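Local coordinates for protein adenylate kinase (Desulfovibrio gigas, PDB 2XB4) that probably catalyses the reversible transfer of the terminal phosphate of ATP to AMP, giving two ADP, and binds a zinc ion, at residues A[35-40]-A[69-74]; A[93-98]-A[189-194]; A[122-127]-A[165-170]; A[201-206]-A[216-221]. All blocks are in the same frame, centred on the assembly; numbering follows the deposited sequence.

Contact 1. Residues A[35-40]-A[69-74]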
# COMPACT_ATOMS: atom_id res chain seq x y z
N PHE A 35 7.35 11.90 -23.87
CA PHE A 35 7.36 10.53 -24.45
C PHE A 35 5.97 10.04 -24.79
O PHE A 35 5.75 9.51 -25.88
CB PHE A 35 8.13 9.51 -23.55
CG PHE A 35 9.70 9.65 -23.61
CD1 PHE A 35 10.33 10.90 -23.81
CD2 PHE A 35 10.53 8.50 -23.40
CE1 PHE A 35 11.75 11.04 -23.83
CE2 PHE A 35 11.99 8.62 -23.42
CZ PHE A 35 12.58 9.90 -23.66
N ARG A 36 5.00 10.18 -23.91
CA ARG A 36 3.64 9.77 -24.29
C ARG A 36 3.10 10.43 -25.56
O ARG A 36 2.43 9.77 -26.36
CB ARG A 36 2.64 9.96 -23.14
CG ARG A 36 2.69 8.88 -22.08
CD ARG A 36 1.50 9.05 -21.12
NE ARG A 36 1.46 10.39 -20.53
CZ ARG A 36 2.23 10.81 -19.50
NH1 ARG A 36 3.16 10.02 -18.95
NH2 ARG A 36 2.08 12.03 -19.03
N GLU A 37 3.31 11.74 -25.73
CA GLU A 37 2.99 12.41 -27.00
C GLU A 37 3.72 11.75 -28.22
O GLU A 37 3.15 11.55 -29.28
CB GLU A 37 3.36 13.93 -26.94
CG GLU A 37 3.37 14.64 -28.36
CD GLU A 37 3.76 16.16 -28.38
OE1 GLU A 37 3.82 16.73 -27.30
OE2 GLU A 37 4.03 16.76 -29.46
N HIS A 38 5.01 11.48 -28.10
CA HIS A 38 5.76 11.04 -29.28
C HIS A 38 5.78 9.48 -29.45
O HIS A 38 5.54 8.94 -30.55
CB HIS A 38 7.14 11.53 -29.14
CG HIS A 38 7.31 12.97 -29.46
ND1 HIS A 38 7.61 13.41 -30.72
CD2 HIS A 38 7.29 14.06 -28.67
CE1 HIS A 38 7.78 14.71 -30.71
NE2 HIS A 38 7.63 15.13 -29.46
N ILE A 39 6.10 8.78 -28.35
CA ILE A 39 6.15 7.28 -28.36
C ILE A 39 4.74 6.70 -28.54
O ILE A 39 4.49 5.93 -29.50
CB ILE A 39 6.96 6.64 -27.15
CG1 ILE A 39 8.45 6.84 -27.32
CG2 ILE A 39 6.78 5.10 -27.05
CD1 ILE A 39 8.95 8.09 -26.79
N GLY A 40 3.82 7.14 -27.69
CA GLY A 40 2.43 6.82 -27.81
C GLY A 40 1.77 7.38 -29.09
O GLY A 40 1.07 6.64 -29.78
N LEU A 69 12.13 19.56 -28.32
CA LEU A 69 11.88 20.82 -29.06
C LEU A 69 10.55 20.79 -29.82
O LEU A 69 9.86 21.84 -29.89
CB LEU A 69 12.97 21.09 -30.08
CG LEU A 69 14.13 21.96 -29.61
CD1 LEU A 69 13.64 23.42 -29.70
CD2 LEU A 69 14.68 21.53 -28.23
N GLU A 70 10.17 19.62 -30.39
CA GLU A 70 8.91 19.51 -31.09
C GLU A 70 7.73 19.76 -30.15
O GLU A 70 6.72 20.35 -30.55
CB GLU A 70 8.70 18.13 -31.75
CG GLU A 70 9.56 18.02 -32.99
CD GLU A 70 9.15 16.91 -33.99
OE1 GLU A 70 8.30 15.99 -33.70
OE2 GLU A 70 9.78 16.96 -35.10
N THR A 71 7.81 19.23 -28.93
CA THR A 71 6.76 19.46 -27.92
C THR A 71 6.67 20.90 -27.47
O THR A 71 5.58 21.48 -27.34
CB THR A 71 7.00 18.47 -26.69
OG1 THR A 71 6.84 17.15 -27.24
CG2 THR A 71 5.90 18.64 -25.60
N LEU A 72 7.83 21.51 -27.26
CA LEU A 72 7.89 22.94 -26.89
C LEU A 72 7.26 23.84 -27.95
O LEU A 72 6.55 24.80 -27.63
CB LEU A 72 9.32 23.33 -26.62
CG LEU A 72 10.03 22.72 -25.42
CD1 LEU A 72 11.52 23.24 -25.42
CD2 LEU A 72 9.29 22.95 -24.02
N GLU A 73 7.50 23.51 -29.23
CA GLU A 73 6.92 24.24 -30.38
C GLU A 73 5.43 24.08 -30.49
O GLU A 73 4.72 25.00 -30.90
CB GLU A 73 7.51 23.76 -31.68
CG GLU A 73 8.86 24.32 -31.91
CD GLU A 73 9.49 23.82 -33.20
OE1 GLU A 73 9.22 22.65 -33.63
OE2 GLU A 73 10.25 24.63 -33.79
N SER A 74 4.97 22.89 -30.16
CA SER A 74 3.60 22.46 -30.36
C SER A 74 2.70 22.84 -29.13
O SER A 74 1.69 23.52 -29.29
CB SER A 74 3.66 20.94 -30.58
OG SER A 74 2.43 20.34 -30.32

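Contact 2. Residues A[93-98]-A[189-194]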
# COMPACT_ATOMS: atom_id res chain seq x y z
N GLN A 93 23.66 20.88 -22.45
CA GLN A 93 24.33 21.67 -23.50
C GLN A 93 23.60 21.36 -24.88
O GLN A 93 23.38 22.25 -25.71
CB GLN A 93 25.81 21.30 -23.60
CG GLN A 93 26.43 21.99 -24.79
CD GLN A 93 27.92 21.75 -24.85
OE1 GLN A 93 28.50 21.13 -23.94
NE2 GLN A 93 28.56 22.20 -25.93
N LYS A 94 23.27 20.11 -25.13
CA LYS A 94 22.56 19.78 -26.44
C LYS A 94 21.24 20.53 -26.50
O LYS A 94 20.83 21.07 -27.59
CB LYS A 94 22.36 18.26 -26.63
CG LYS A 94 23.74 17.64 -26.91
CD LYS A 94 23.62 16.07 -26.92
CE LYS A 94 24.78 15.49 -27.79
NZ LYS A 94 24.96 14.11 -27.31
N LEU A 95 20.56 20.60 -25.34
CA LEU A 95 19.28 21.34 -25.29
C LEU A 95 19.48 22.85 -25.57
O LEU A 95 18.76 23.46 -26.36
CB LEU A 95 18.56 21.16 -23.94
CG LEU A 95 17.25 21.97 -23.67
CD1 LEU A 95 16.13 21.42 -24.60
CD2 LEU A 95 16.77 21.76 -22.23
N PHE A 96 20.46 23.44 -24.89
CA PHE A 96 20.75 24.84 -25.15
C PHE A 96 21.05 25.11 -26.67
O PHE A 96 20.50 26.06 -27.26
CB PHE A 96 21.91 25.29 -24.29
CG PHE A 96 22.24 26.73 -24.52
CD1 PHE A 96 21.32 27.73 -24.17
CD2 PHE A 96 23.43 27.08 -25.16
CE1 PHE A 96 21.64 29.11 -24.46
CE2 PHE A 96 23.73 28.47 -25.42
CZ PHE A 96 22.81 29.44 -25.02
N GLU A 97 21.86 24.27 -27.31
CA GLU A 97 22.21 24.49 -28.73
C GLU A 97 20.98 24.31 -29.62
O GLU A 97 20.77 25.07 -30.58
CB GLU A 97 23.31 23.51 -29.12
CG GLU A 97 24.60 23.84 -28.37
CD GLU A 97 25.67 22.74 -28.39
OE1 GLU A 97 25.42 21.58 -28.85
OE2 GLU A 97 26.78 23.03 -27.88
N ALA A 98 20.11 23.37 -29.23
CA ALA A 98 18.88 23.10 -30.02
C ALA A 98 17.88 24.27 -29.89
O ALA A 98 17.18 24.65 -30.88
CB ALA A 98 18.24 21.75 -29.59
N TYR A 189 23.79 24.42 -12.89
CA TYR A 189 24.89 25.37 -12.83
C TYR A 189 25.44 25.81 -14.20
O TYR A 189 25.95 26.90 -14.32
CB TYR A 189 26.07 24.86 -11.94
CG TYR A 189 25.70 24.51 -10.52
CD1 TYR A 189 24.52 25.02 -9.91
CD2 TYR A 189 26.57 23.73 -9.75
CE1 TYR A 189 24.19 24.65 -8.58
CE2 TYR A 189 26.29 23.42 -8.42
CZ TYR A 189 25.14 23.87 -7.83
OH TYR A 189 24.86 23.48 -6.51
N TYR A 190 25.38 24.94 -15.19
CA TYR A 190 25.71 25.30 -16.54
C TYR A 190 24.78 26.45 -16.99
O TYR A 190 25.27 27.45 -17.61
CB TYR A 190 25.57 24.06 -17.40
CG TYR A 190 25.48 24.31 -18.86
CD1 TYR A 190 26.66 24.59 -19.64
CD2 TYR A 190 24.26 24.19 -19.53
CE1 TYR A 190 26.54 24.78 -20.99
CE2 TYR A 190 24.18 24.41 -20.97
CZ TYR A 190 25.31 24.68 -21.63
OH TYR A 190 25.29 24.87 -22.98
N TYR A 191 23.51 26.39 -16.62
CA TYR A 191 22.61 27.52 -16.96
C TYR A 191 22.93 28.75 -16.07
O TYR A 191 23.02 29.84 -16.61
CB TYR A 191 21.11 27.17 -16.91
CG TYR A 191 20.77 26.17 -18.03
CD1 TYR A 191 20.59 26.59 -19.35
CD2 TYR A 191 20.57 24.80 -17.75
CE1 TYR A 191 20.37 25.65 -20.40
CE2 TYR A 191 20.32 23.89 -18.76
CZ TYR A 191 20.27 24.30 -20.06
OH TYR A 191 19.96 23.38 -20.99
N LYS A 192 23.07 28.58 -14.76
CA LYS A 192 23.42 29.69 -13.90
C LYS A 192 24.59 30.51 -14.47
O LYS A 192 24.59 31.76 -14.44
CB LYS A 192 23.76 29.19 -12.51
CG LYS A 192 23.92 30.22 -11.40
CD LYS A 192 24.22 29.50 -10.00
CE LYS A 192 24.63 30.64 -9.06
NZ LYS A 192 24.77 30.32 -7.58
N ASN A 193 25.62 29.78 -14.86
CA ASN A 193 26.87 30.37 -15.31
C ASN A 193 26.81 31.12 -16.63
O ASN A 193 27.75 31.81 -16.93
CB ASN A 193 27.99 29.32 -15.27
CG ASN A 193 28.41 29.03 -13.81
OD1 ASN A 193 28.32 29.91 -12.97
ND2 ASN A 193 28.82 27.82 -13.52
N MET A 194 25.73 30.99 -17.40
CA MET A 194 25.62 31.73 -18.66
C MET A 194 24.43 32.69 -18.61
O MET A 194 24.13 33.37 -19.60
CB MET A 194 25.45 30.75 -19.84
CG MET A 194 24.09 30.05 -19.82
SD MET A 194 23.61 29.11 -21.37
CE MET A 194 25.12 28.19 -21.41

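Contact 3. Residues A[122-127]-A[165-170]. With SRT (S,R meso-tartaric acid), chain C.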
# COMPACT_ATOMS: atom_id res chain seq x y z
N ARG A 122 12.69 14.72 4.40
CA ARG A 122 11.32 15.13 4.01
C ARG A 122 10.52 14.06 3.26
O ARG A 122 9.29 14.03 3.43
CB ARG A 122 11.33 16.38 3.17
CG ARG A 122 11.69 17.56 3.99
CD ARG A 122 11.67 18.84 3.18
NE ARG A 122 11.94 19.89 4.19
CZ ARG A 122 11.40 21.10 4.19
NH1 ARG A 122 10.54 21.44 3.25
NH2 ARG A 122 11.70 21.97 5.19
N ILE A 123 11.15 13.26 2.39
CA ILE A 123 10.42 12.21 1.72
C ILE A 123 10.03 11.14 2.78
O ILE A 123 8.88 10.67 2.82
CB ILE A 123 11.27 11.56 0.63
CG1 ILE A 123 11.60 12.59 -0.48
CG2 ILE A 123 10.63 10.26 0.06
CD1 ILE A 123 12.90 12.23 -1.31
N MET A 124 11.02 10.68 3.58
CA MET A 124 10.77 9.50 4.49
C MET A 124 9.82 9.90 5.59
O MET A 124 9.13 9.05 6.12
CB MET A 124 12.11 9.01 5.13
CG MET A 124 13.07 8.53 4.03
SD MET A 124 14.46 7.68 4.72
CE MET A 124 13.71 6.23 5.44
N GLY A 125 9.73 11.19 5.89
CA GLY A 125 8.91 11.70 7.04
C GLY A 125 7.42 11.82 6.72
O GLY A 125 6.56 12.01 7.63
N ARG A 126 7.04 11.70 5.45
CA ARG A 126 5.61 11.83 5.09
C ARG A 126 4.75 10.76 5.77
O ARG A 126 5.13 9.56 5.77
CB ARG A 126 5.45 11.64 3.59
CG ARG A 126 6.18 12.73 2.64
CD ARG A 126 6.27 12.22 1.19
NE ARG A 126 6.80 13.29 0.34
CZ ARG A 126 7.33 13.10 -0.88
NH1 ARG A 126 7.35 11.87 -1.39
NH2 ARG A 126 7.81 14.15 -1.58
N ARG A 127 3.58 11.14 6.26
CA ARG A 127 2.62 10.18 6.90
C ARG A 127 1.29 10.48 6.25
O ARG A 127 0.95 11.64 6.09
CB ARG A 127 2.52 10.39 8.41
CG ARG A 127 3.89 9.93 9.13
CD ARG A 127 4.16 8.38 8.97
NE ARG A 127 5.40 7.96 9.65
CZ ARG A 127 6.64 7.99 9.14
NH1 ARG A 127 6.87 8.48 7.92
NH2 ARG A 127 7.66 7.60 9.91
N GLN A 165 9.70 5.10 1.99
CA GLN A 165 10.66 4.45 2.87
C GLN A 165 11.74 3.66 2.15
O GLN A 165 12.62 3.04 2.80
CB GLN A 165 9.95 3.52 3.88
CG GLN A 165 8.75 4.20 4.59
CD GLN A 165 9.14 5.54 5.24
OE1 GLN A 165 10.17 5.62 5.93
NE2 GLN A 165 8.34 6.57 5.05
N ASP A 166 11.78 3.72 0.83
CA ASP A 166 12.71 2.88 0.06
C ASP A 166 14.03 3.70 -0.10
O ASP A 166 14.22 4.51 -1.06
CB ASP A 166 12.12 2.55 -1.30
CG ASP A 166 13.03 1.67 -2.15
OD1 ASP A 166 14.28 1.47 -1.86
OD2 ASP A 166 12.47 1.22 -3.18
N GLU A 167 14.93 3.56 0.87
CA GLU A 167 16.14 4.40 0.88
C GLU A 167 17.08 4.12 -0.28
O GLU A 167 17.75 5.03 -0.73
CB GLU A 167 16.96 4.26 2.18
CG GLU A 167 16.11 4.53 3.38
CD GLU A 167 16.92 4.48 4.70
OE1 GLU A 167 16.61 3.65 5.58
OE2 GLU A 167 17.84 5.29 4.81
N GLY A 168 17.16 2.89 -0.76
CA GLY A 168 18.05 2.61 -1.92
C GLY A 168 17.52 3.39 -3.12
O GLY A 168 18.29 3.96 -3.86
N ALA A 169 16.20 3.47 -3.30
CA ALA A 169 15.68 4.12 -4.52
C ALA A 169 15.83 5.66 -4.41
O ALA A 169 16.10 6.33 -5.40
CB ALA A 169 14.20 3.76 -4.74
N ILE A 170 15.54 6.21 -3.22
CA ILE A 170 15.66 7.64 -2.95
C ILE A 170 17.13 8.04 -3.22
O ILE A 170 17.38 9.01 -3.96
CB ILE A 170 15.25 7.96 -1.51
CG1 ILE A 170 13.73 7.80 -1.30
CG2 ILE A 170 15.68 9.38 -1.14
CD1 ILE A 170 13.44 7.84 0.22
O1 SRT C . 8.62 16.73 -2.59
O11 SRT C . 6.97 17.49 -3.94
C1 SRT C . 8.01 16.83 -3.69
C2 SRT C . 8.86 16.28 -4.75
O2 SRT C . 9.32 14.95 -4.64
C3 SRT C . 9.00 17.05 -6.01
O3 SRT C . 10.12 17.74 -5.41
C4 SRT C . 9.49 16.25 -7.14
O4 SRT C . 8.63 15.68 -7.83
O41 SRT C . 10.71 16.19 -7.32
O HOH W 1 5.52 7.80 3.79
O HOH W 2 10.09 6.98 8.40

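Contact 4. Residues A[201-206]-A[216-221]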
# COMPACT_ATOMS: atom_id res chain seq x y z
N VAL A 201 17.22 35.19 -16.31
CA VAL A 201 17.41 35.38 -14.91
C VAL A 201 17.39 34.00 -14.19
O VAL A 201 16.54 33.19 -14.44
CB VAL A 201 16.34 36.36 -14.33
CG1 VAL A 201 16.35 36.36 -12.81
CG2 VAL A 201 16.49 37.88 -14.92
N TYR A 202 18.38 33.76 -13.32
CA TYR A 202 18.48 32.49 -12.60
C TYR A 202 17.98 32.73 -11.17
O TYR A 202 18.53 33.59 -10.43
CB TYR A 202 19.93 32.03 -12.56
CG TYR A 202 20.11 30.58 -12.02
CD1 TYR A 202 20.06 29.49 -12.88
CD2 TYR A 202 20.35 30.34 -10.65
CE1 TYR A 202 20.28 28.18 -12.44
CE2 TYR A 202 20.54 28.98 -10.15
CZ TYR A 202 20.52 27.94 -11.08
OH TYR A 202 20.75 26.63 -10.75
N ILE A 203 16.90 32.04 -10.81
CA ILE A 203 16.25 32.28 -9.51
C ILE A 203 16.59 31.09 -8.58
O ILE A 203 16.40 29.95 -9.00
CB ILE A 203 14.74 32.39 -9.68
CG1 ILE A 203 14.40 33.66 -10.50
CG2 ILE A 203 13.99 32.54 -8.23
CD1 ILE A 203 12.85 33.79 -10.78
N GLU A 204 17.09 31.36 -7.37
CA GLU A 204 17.40 30.30 -6.40
C GLU A 204 16.37 30.43 -5.30
O GLU A 204 16.21 31.53 -4.72
CB GLU A 204 18.78 30.57 -5.80
CG GLU A 204 19.96 30.30 -6.76
CD GLU A 204 21.30 30.53 -6.05
OE1 GLU A 204 21.35 31.32 -5.09
OE2 GLU A 204 22.30 29.93 -6.39
N LEU A 205 15.61 29.37 -5.07
CA LEU A 205 14.59 29.33 -4.05
C LEU A 205 15.10 28.49 -2.87
O LEU A 205 15.54 27.34 -3.06
CB LEU A 205 13.34 28.68 -4.65
CG LEU A 205 12.63 29.50 -5.72
CD1 LEU A 205 11.31 28.70 -6.20
CD2 LEU A 205 12.28 30.96 -5.17
N ASP A 206 15.04 29.04 -1.67
CA ASP A 206 15.43 28.28 -0.47
C ASP A 206 14.29 27.36 -0.11
O ASP A 206 13.28 27.81 0.47
CB ASP A 206 15.67 29.22 0.72
CG ASP A 206 15.87 28.45 2.05
OD1 ASP A 206 16.01 27.19 2.06
OD2 ASP A 206 15.86 29.14 3.10
N ASP A 216 5.66 33.35 -2.56
CA ASP A 216 5.83 34.82 -2.53
C ASP A 216 7.14 35.34 -3.18
O ASP A 216 7.07 36.11 -4.12
CB ASP A 216 5.68 35.36 -1.09
CG ASP A 216 4.23 35.36 -0.60
OD1 ASP A 216 3.31 35.18 -1.43
OD2 ASP A 216 4.02 35.54 0.63
N THR A 217 8.31 34.93 -2.68
CA THR A 217 9.64 35.27 -3.27
C THR A 217 9.77 34.93 -4.79
O THR A 217 10.42 35.65 -5.56
CB THR A 217 10.76 34.48 -2.53
OG1 THR A 217 10.33 34.16 -1.20
CG2 THR A 217 12.08 35.26 -2.52
N LEU A 218 9.16 33.82 -5.20
CA LEU A 218 9.23 33.34 -6.57
C LEU A 218 8.39 34.18 -7.50
O LEU A 218 8.88 34.67 -8.51
CB LEU A 218 8.69 31.93 -6.63
CG LEU A 218 9.04 31.03 -7.78
CD1 LEU A 218 7.81 30.33 -8.24
CD2 LEU A 218 9.87 31.59 -8.95
N LEU A 219 7.10 34.27 -7.18
CA LEU A 219 6.14 35.10 -7.92
C LEU A 219 6.56 36.59 -7.92
O LEU A 219 6.16 37.34 -8.82
CB LEU A 219 4.69 34.89 -7.41
CG LEU A 219 3.70 33.88 -8.07
CD1 LEU A 219 4.24 32.49 -8.43
CD2 LEU A 219 2.42 33.76 -7.22
N ALA A 220 7.37 37.01 -6.92
CA ALA A 220 7.96 38.37 -6.91
C ALA A 220 9.10 38.46 -7.94
O ALA A 220 9.16 39.42 -8.71
CB ALA A 220 8.46 38.77 -5.53
N GLN A 221 10.01 37.47 -7.98
CA GLN A 221 11.15 37.61 -8.91
C GLN A 221 10.86 37.30 -10.39
O GLN A 221 11.72 37.53 -11.23
CB GLN A 221 12.37 36.85 -8.43
CG GLN A 221 12.68 37.03 -6.96
CD GLN A 221 13.69 35.98 -6.49
OE1 GLN A 221 14.79 35.84 -7.07
NE2 GLN A 221 13.31 35.23 -5.44
O HOH W 3 17.62 34.23 -6.77
O HOH W 4 14.49 33.62 -3.68

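Contact 1. Residues A[35-40]-A[69-74]
Glu37 and His38, neighbours on helix 31-40, both reach the hydroxyl of Thr71 on helix 61-75. This contact joins the predicted NMP (AMP-binding) region of the adenylate kinase fold to helix 61-75. The short helical segments run at 112° to each other, with axes 10.7 Å apart at closest approach, a separation that leaves the meeting to side chains. Glu37 is stretched out, its CG anti to the backbone N (chi1 166°), and its carboxylate passes Thr71 in the opposite direction. Glu37 OE1 lies 3.0 Å from Thr71 OG1, a weak bond whose proton is not settled, because Met67 O is also within weak bonding reach of the same hydroxyl. Lys75 NZ forms a salt bridge with the same OE1, a second partner for the carboxylate. The His38 ring presents its edge to helix 61-75, with Thr71 OG1 and Glu70 CB both close to the ring plane. His38 NE2 and Thr71 OG1 share a weak hydrogen bond, bent to 129°, in which either may donate. NE2 has a further weak bond to Met67 O and ND1 is bonded to Thr43 OG1, which together favour this ring orientation. The Glu70 carboxylate is turned 31° from the ring plane and approaches carbon more closely than nitrogen: Glu70 OE1 lies 3.3 Å from His38 CE1.

Contact 2. Residues A[93-98]-A[189-194]
Phe96 meets Met194 tip to tip, and this Met-aromatic contact is the compact part of the junction between helix 89-101 and the C-terminal part of helix 184-192 with the residues after it. The evidence is the sulfur position: Met194 SD stands 3.7 Å from the centroid of the Phe96 ring, only 14° off the ring normal. Met194 CE lies over the same ring as a CH-pi contact, and also over one face of the Tyr190 ring, offset toward its rim; the bend at chi3 (52°) places it there. Tyr190 crosses Phe96 at about a right angle, its OH 3.6 Å from Phe96 CD2. Deeper in, Tyr191 OH packs against Leu95 CD2 at 3.8 Å and makes a weak hydrogen bond to Ala92 O.

The solvent side differs in polarity rather than closeness. Exposed Gln93 touches Tyr190 OH through aliphatic atoms, its CA at 3.4 Å, while its amide turns to its own helix, where Gln93 NE2 donates to Glu97 OE2 at 2.8 Å.

Within the CORE domain, Leu95 also packs on Leu69 of helix 61-75 and on Pro86, a predicted AMP-site residue. Tyr191 continues the packing onto Leu4 and Phe6 of strand 2-6 and Val109 of strand 108-113, placing the contact beside the central parallel sheet.

Contact 3. Residues A[122-127]-A[165-170]
Gln165 folds back on itself to reach the backbone of Met124: its side chain sets out away from helix 116-124, but successive turns at chi1 (-49°) and chi2 (-53°) bring the amide round. Gln165 NE2 then donates to Met124 O at 2.8 Å in a nearly straight bond (173°), with the acceptor in the amide plane. Arg127 is also bent at chi2, and its NH1 lies 2.9 Å from the same Met124 O, in the carbonyl plane; NH1 bonds Arg126 O as well. Water 2 links Arg127 NH2 to Gln165 OE1.

Met124 is bent at chi3, and its CE lies 3.6 Å from Glu167 CG. Glu167 OE2 is salt-bridged to Lys120. On the buried side, Ile123 CG2 meets Ile170 CD1 at 3.7 Å.

The contact ties helix 116-124 to the start of helix 167-177, the two ends of the excursion carrying the zinc site, consistent with the base of the LID. Arg126 runs extended from CG to NE, and its NH2 lies 2.9 Å from O1 of the bound tartrate, while NH1 is salt-bridged to Asp164 and close to the like-charged Arg161. As Arg126 is a predicted ATP ligand, the chemistry is consistent with an anion-binding arginine oriented by Asp164.

Contact 4. Residues A[201-206]-A[216-221]
Strand 201-206 and helix segment 216-221 lie nearly antiparallel, at 169° between their directions, with axes 9.3 Å apart and Leu205 and Leu218 among the nearest CA pairs. Leu205 and Leu218 cross at about a right angle, and Leu205 CD1 comes within 3.6 Å of Leu218 CG, while CD2 rests against Leu218 CB. Leu218 has its CG anti to the backbone N (chi1 -160°), and its CD2 extends the patch to Ile203 CD1 at 4.1 Å. Ile203 and Gln221 slide past each other in opposite directions, Ile203 CG2 lying 3.6 Å from Gln221 OE1. This is the C-terminal beta-alpha unit of the P-loop kinase CORE domain: strand 201-206 is an outermost strand of the five-stranded parallel sheet, pairing with strand 108-113, and helix 211-222 folds back across it. Ile110 of strand 108-113 touches both Leu205 and Leu218, and Val20 of helix 13-24 also packs on Leu218, so the apolar patch extends to that strand and helix. At the polar side the Gln221 amide is held by several partners. Gln221 NE2 donates to Thr217 O at 2.9 Å from above the carbonyl plane, on the opposite face from Gln221 N. Two waters then bridge this amide to the strand backbone: water 3 accepts from Glu204 N and donates to Gln221 OE1, and water 4 donates to Glu204 O and accepts from Gln221 NE2 at 2.7 Å.

Overall arrangement
From the N terminus, contact 1 closes first, bringing helix 31-40 of the predicted NMP region onto helix 61-75. Contact 2 then spans 90 residues from helix 89-101 to helix 184-192, and contact 3 lies wholly within that span, joining the two ends of the excursion that carries the zinc site of Cys129, His135, Cys151 and Cys154. Contact 4 comes last, a short closure at the C-terminal edge of the parallel sheet. Contacts 1 and 2 touch through Leu69 with Leu95 and Ala98; contacts 2 and 4 touch through the Lys192-Glu204 salt bridge. Contact 3 touches none of the others: its centre is about 31 Å from the centres of contacts 1 and 2, though its nearest atoms come within about 7 Å of contact 4.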